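Local coordinates for VAL-1 (Chlorella virus, PDB 3GNE), which probably depolymerises alginate by beta-elimination, as an alginate lyase of polysaccharide lyase family 14, at residues G180-D185 with R201-R206; N69-T74 with T172-F177. One frame throughout, in Å; residues are numbered along the deposited sequence. Where two conformers were deposited one is given.

Contact 1: residues G180-D185 with R201-R206; sequences GIPQLD and RINWSR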
# COMPACT_ATOMS: atom_id res chain seq x y z
N GLY A 180 -10.62 -27.12 -1.08
CA GLY A 180 -11.49 -25.94 -0.90
C GLY A 180 -11.46 -25.18 0.40
O GLY A 180 -12.04 -24.09 0.57
N ILE A 181 -10.78 -25.69 1.43
CA ILE A 181 -10.68 -25.00 2.71
C ILE A 181 -9.46 -24.11 2.71
O ILE A 181 -8.36 -24.59 2.42
CB ILE A 181 -10.53 -26.02 3.85
CG1 ILE A 181 -11.39 -27.28 3.70
CG2 ILE A 181 -10.78 -25.30 5.16
CD1 ILE A 181 -12.61 -27.27 4.60
N PRO A 182 -9.56 -22.84 3.05
CA PRO A 182 -8.35 -22.02 3.13
C PRO A 182 -7.41 -22.53 4.22
O PRO A 182 -7.85 -22.88 5.30
CB PRO A 182 -8.88 -20.64 3.53
CG PRO A 182 -10.33 -20.66 3.31
CD PRO A 182 -10.78 -22.10 3.38
N GLN A 183 -6.11 -22.54 3.92
CA GLN A 183 -5.16 -23.28 4.74
C GLN A 183 -4.36 -22.41 5.71
O GLN A 183 -3.35 -22.90 6.30
CB GLN A 183 -4.21 -24.09 3.82
CG GLN A 183 -4.88 -25.20 3.06
CD GLN A 183 -5.51 -26.25 3.98
OE1 GLN A 183 -6.73 -26.37 4.13
NE2 GLN A 183 -4.63 -27.02 4.59
N LEU A 184 -4.71 -21.15 5.96
CA LEU A 184 -4.03 -20.33 6.99
C LEU A 184 -2.51 -20.32 6.84
O LEU A 184 -1.74 -20.42 7.80
CB LEU A 184 -4.50 -20.79 8.39
CG LEU A 184 -5.96 -20.44 8.72
CD1 LEU A 184 -6.47 -21.23 9.92
CD2 LEU A 184 -6.16 -18.93 8.96
N ASP A 185 -2.09 -20.20 5.58
CA ASP A 185 -0.67 -20.26 5.24
C ASP A 185 -0.34 -19.12 4.26
O ASP A 185 0.69 -19.19 3.63
CB ASP A 185 -0.29 -21.59 4.62
CG ASP A 185 -1.09 -21.97 3.39
OD1 ASP A 185 -2.08 -21.29 3.04
OD2 ASP A 185 -0.71 -23.01 2.79
N ARG A 201 0.71 -17.17 8.26
CA ARG A 201 -0.52 -17.77 8.80
C ARG A 201 -1.82 -17.03 8.54
O ARG A 201 -2.82 -17.10 9.26
CB ARG A 201 -0.23 -18.13 10.26
CG ARG A 201 0.73 -19.34 10.31
CD ARG A 201 2.11 -18.98 10.86
NE ARG A 201 2.69 -20.06 11.65
CZ ARG A 201 2.48 -20.28 12.95
NH1 ARG A 201 1.69 -19.47 13.65
NH2 ARG A 201 3.06 -21.31 13.55
N ILE A 202 -1.83 -16.31 7.41
CA ILE A 202 -2.97 -15.46 7.06
C ILE A 202 -3.92 -16.17 6.13
O ILE A 202 -3.48 -16.86 5.20
CB ILE A 202 -2.45 -14.23 6.27
CG1 ILE A 202 -1.42 -13.43 7.09
CG2 ILE A 202 -3.62 -13.37 5.86
CD1 ILE A 202 -0.71 -12.38 6.29
N ASN A 203 -5.21 -16.04 6.34
CA ASN A 203 -6.20 -16.37 5.30
C ASN A 203 -6.50 -15.11 4.49
O ASN A 203 -7.13 -14.18 5.00
CB ASN A 203 -7.47 -16.98 5.86
CG ASN A 203 -7.51 -18.49 5.97
OD1 ASN A 203 -8.41 -18.99 6.66
ND2 ASN A 203 -6.61 -19.20 5.34
N TRP A 204 -6.07 -15.08 3.23
CA TRP A 204 -6.34 -13.91 2.39
C TRP A 204 -7.66 -14.00 1.67
O TRP A 204 -8.22 -12.95 1.31
CB TRP A 204 -5.21 -13.75 1.39
CG TRP A 204 -3.97 -13.11 1.92
CD1 TRP A 204 -2.72 -13.63 2.03
CD2 TRP A 204 -3.89 -11.74 2.46
NE1 TRP A 204 -1.87 -12.71 2.57
CE2 TRP A 204 -2.55 -11.55 2.84
CE3 TRP A 204 -4.82 -10.73 2.61
CZ2 TRP A 204 -2.09 -10.36 3.40
CZ3 TRP A 204 -4.40 -9.52 3.16
CH2 TRP A 204 -3.05 -9.37 3.54
N SER A 205 -8.20 -15.21 1.41
CA SER A 205 -9.51 -15.25 0.76
C SER A 205 -10.13 -16.60 1.09
O SER A 205 -9.50 -17.53 1.51
CB SER A 205 -9.47 -15.06 -0.78
OG SER A 205 -9.08 -16.29 -1.41
N ARG A 206 -11.46 -16.60 0.80
CA ARG A 206 -12.23 -17.80 1.14
C ARG A 206 -12.32 -18.84 0.04
O ARG A 206 -12.85 -19.93 0.30
CB ARG A 206 -13.64 -17.32 1.52
CG ARG A 206 -14.42 -16.90 0.27
CD ARG A 206 -15.90 -17.08 0.53
NE ARG A 206 -16.36 -16.56 1.79
CZ ARG A 206 -17.05 -17.14 2.77
NH1 ARG A 206 -17.47 -18.40 2.74
NH2 ARG A 206 -17.34 -16.40 3.83
O HOH W 1 -12.94 -22.62 -1.14

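Contact 2: residues N69-T74 with T172-F177; sequences NKNAIT and TKMNTF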
# COMPACT_ATOMS: atom_id res chain seq x y z
N ASN A 69 1.45 -12.04 -10.79
CA ASN A 69 1.24 -13.41 -10.30
C ASN A 69 0.13 -13.30 -9.28
O ASN A 69 0.34 -12.69 -8.22
CB ASN A 69 2.54 -13.89 -9.67
CG ASN A 69 2.46 -15.29 -9.17
OD1 ASN A 69 1.40 -15.70 -8.72
ND2 ASN A 69 3.58 -16.00 -9.25
N LYS A 70 -1.03 -13.87 -9.55
CA LYS A 70 -2.19 -13.66 -8.66
C LYS A 70 -2.02 -14.41 -7.36
O LYS A 70 -2.78 -14.15 -6.46
CB LYS A 70 -3.46 -14.11 -9.38
CG LYS A 70 -3.70 -13.22 -10.65
CD LYS A 70 -4.87 -13.84 -11.40
CE LYS A 70 -5.41 -12.89 -12.41
NZ LYS A 70 -5.56 -13.41 -13.77
N ASN A 71 -1.06 -15.35 -7.31
CA ASN A 71 -0.87 -16.06 -6.04
C ASN A 71 0.19 -15.44 -5.15
O ASN A 71 0.18 -15.71 -3.94
CB ASN A 71 -0.52 -17.53 -6.33
CG ASN A 71 -1.79 -18.19 -6.87
OD1 ASN A 71 -1.93 -18.60 -8.00
ND2 ASN A 71 -2.81 -18.22 -6.02
N ALA A 72 1.11 -14.65 -5.68
CA ALA A 72 2.15 -14.07 -4.80
C ALA A 72 2.83 -12.98 -5.57
O ALA A 72 3.32 -13.24 -6.69
CB ALA A 72 3.15 -15.16 -4.38
N ILE A 73 2.89 -11.76 -5.01
CA ILE A 73 3.54 -10.69 -5.72
C ILE A 73 4.03 -9.65 -4.72
O ILE A 73 3.44 -9.54 -3.62
CB ILE A 73 2.53 -10.06 -6.71
CG1 ILE A 73 3.22 -9.35 -7.88
CG2 ILE A 73 1.54 -9.13 -6.02
CD1 ILE A 73 4.01 -10.27 -8.77
N THR A 74 5.02 -8.89 -5.14
CA THR A 74 5.53 -7.77 -4.34
C THR A 74 5.43 -6.49 -5.16
O THR A 74 5.65 -6.49 -6.37
CB THR A 74 6.97 -8.11 -3.94
OG1 THR A 74 6.84 -9.23 -3.02
CG2 THR A 74 7.64 -6.94 -3.25
N THR A 172 2.84 -9.94 -0.83
CA THR A 172 1.57 -10.59 -0.50
C THR A 172 1.58 -11.99 -1.07
O THR A 172 1.82 -12.11 -2.28
CB THR A 172 0.37 -9.82 -1.10
OG1 THR A 172 0.44 -8.46 -0.70
CG2 THR A 172 -0.91 -10.37 -0.54
N LYS A 173 1.32 -13.02 -0.27
CA LYS A 173 1.29 -14.39 -0.81
C LYS A 173 -0.01 -15.04 -0.36
O LYS A 173 -0.31 -15.12 0.84
CB LYS A 173 2.48 -15.20 -0.26
CG LYS A 173 2.42 -16.67 -0.73
CD LYS A 173 3.67 -17.41 -0.28
CE LYS A 173 3.67 -18.75 -1.04
NZ LYS A 173 2.69 -19.71 -0.50
N MET A 174 -0.80 -15.45 -1.35
CA MET A 174 -2.09 -16.06 -1.02
C MET A 174 -1.90 -17.33 -0.18
O MET A 174 -0.94 -18.06 -0.34
CB MET A 174 -2.87 -16.42 -2.29
CG MET A 174 -3.44 -15.21 -3.03
SD MET A 174 -4.76 -14.37 -2.15
CE MET A 174 -5.71 -15.73 -1.48
N ASN A 175 -2.92 -17.53 0.68
CA ASN A 175 -3.00 -18.87 1.25
C ASN A 175 -3.30 -19.89 0.16
O ASN A 175 -3.78 -19.56 -0.95
CB ASN A 175 -4.14 -18.93 2.25
CG ASN A 175 -5.47 -18.45 1.66
OD1 ASN A 175 -5.71 -17.24 1.53
ND2 ASN A 175 -6.35 -19.40 1.25
N THR A 176 -3.05 -21.15 0.51
CA THR A 176 -3.45 -22.27 -0.38
C THR A 176 -4.83 -22.75 0.03
O THR A 176 -5.36 -22.28 1.04
CB THR A 176 -2.48 -23.43 -0.37
OG1 THR A 176 -2.41 -23.95 0.97
CG2 THR A 176 -1.08 -22.95 -0.71
N PHE A 177 -5.41 -23.66 -0.73
CA PHE A 177 -6.68 -24.25 -0.39
C PHE A 177 -6.48 -25.76 -0.45
O PHE A 177 -5.73 -26.33 -1.25
CB PHE A 177 -7.82 -23.89 -1.36
CG PHE A 177 -7.99 -22.37 -1.34
CD1 PHE A 177 -8.99 -21.81 -0.57
CD2 PHE A 177 -7.12 -21.57 -2.06
CE1 PHE A 177 -9.13 -20.43 -0.53
CE2 PHE A 177 -7.25 -20.17 -2.03
CZ PHE A 177 -8.25 -19.64 -1.25
O HOH W 2 2.17 -7.27 -2.53

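Contact 1: residues G180-D185 with R201-R206
An arginine at positive phi (85°) forms part of a bulge at one end of this contact: Arg201 adopts a conformation more usual for glycine, and together with Ile202 it faces the single residue Gly186 on the adjoining strand. The two segments run roughly antiparallel beside this bulge. The CA-H of Arg201 points at Leu184 O, with CA and O 3.1 Å apart and an angle at the hydrogen of 150°. The same carbonyl oxygen accepts a hydrogen bond from Lys138 NZ, so it has a charged donor as well as the weak CA-H contact. The long Arg201 side chain is poorly ordered, and its CB and CG merely flank Leu184 O.

Three side chains carry the middle. Leu184 has CG anti to its carbonyl carbon (chi1 -69°), which swings its end obliquely across Asn203 and puts CD2 3.3 Å from Asn203 CG. From the other side, Pro182 brings CB to 3.5 Å from the same Asn203 CG. The carboxamide is thus wedged between the proline and the leucine. The atom modelled as ND2 lies 2.8 Å from Leu184 N; with the carboxamide turned over, as is probable, the oxygen would stand there and could accept a hydrogen bond from Leu184 N. Farther along, Pro182 CG approaches Ser205 O at 3.7 Å; this buried carbonyl oxygen has no polar partner in the model.

At the far end a water donates to both segments, over a notably short 2.4 Å to Gly180 O and 3.1 Å to Arg206 O. The contact therefore joins the small hairpin containing strand 181-182 to the loop leaving strand 195-202, where the paired strands 186-192 and 195-202 end in a G1 beta bulge.

Contact 2: residues N69-T74 with T172-F177
Thr172, the last but one residue of strand 166-173, forms an antiparallel hydrogen-bonded pair with Ile73. Its N donates to Ile73 O in the carbonyl plane at 2.9 Å, while Ile73 N returns a bond of 3.0 Å to Thr172 O, nearly along the C=O axis. Thr172 OG1 donates to a water that in turn donates to Ile73 O, and it is also hydrogen-bonded to Asn115 ND2. The next residue, Lys173, makes a non-hydrogen-bonded pair with Ala72; its CG, anti to the backbone N, passes 4.0 Å from Ala72 CB on the sheet face opposite Thr172.

Met174 N then donates to Asn71 O at 2.8 Å (161° at the hydrogen), carrying the pairing one residue past the strand. This joins two neighbouring strands of one sheet in a beta sandwich, consistent with the concanavalin-like jelly roll. Met174 CB packs 3.5 Å from Asn71 O, and the chain, bent at chi2 and chi3, leads away to Ile98 and Ile212 of the other sheet. Opposite Met174, an Asx turn shapes the entry to strand 72-80: Asn69 OD1 accepts from Asn71 N and, from above its carbonyl plane, from Ala72 N.

Asn175 ND2 donates to Thr176 O at 3.1 Å and lies over one face of the Phe177 ring, 3.2 Å above its plane and offset toward the rim.

Contact 2 hands its chain directly to contact 1: past the strand pairing, residues 174-177 run alongside both segments of contact 1, and the two centres lie 11 Å apart. Asn175 OD1 accepts from Trp204 N, a probable hydrogen bond of 2.8 Å, and also from Ser205 N, so one side-chain oxygen grips the backbone of 204-205. Thr176 OG1 and Asp185 OD2 are 2.7 Å apart, probably hydrogen-bonded, which ties 172-177 to 180-185 as well. Packing adds to this, with Trp204 CD1 3.1 Å from Lys173 O. Both contacts reach the same sheet and lie on the same side of the chain's centre.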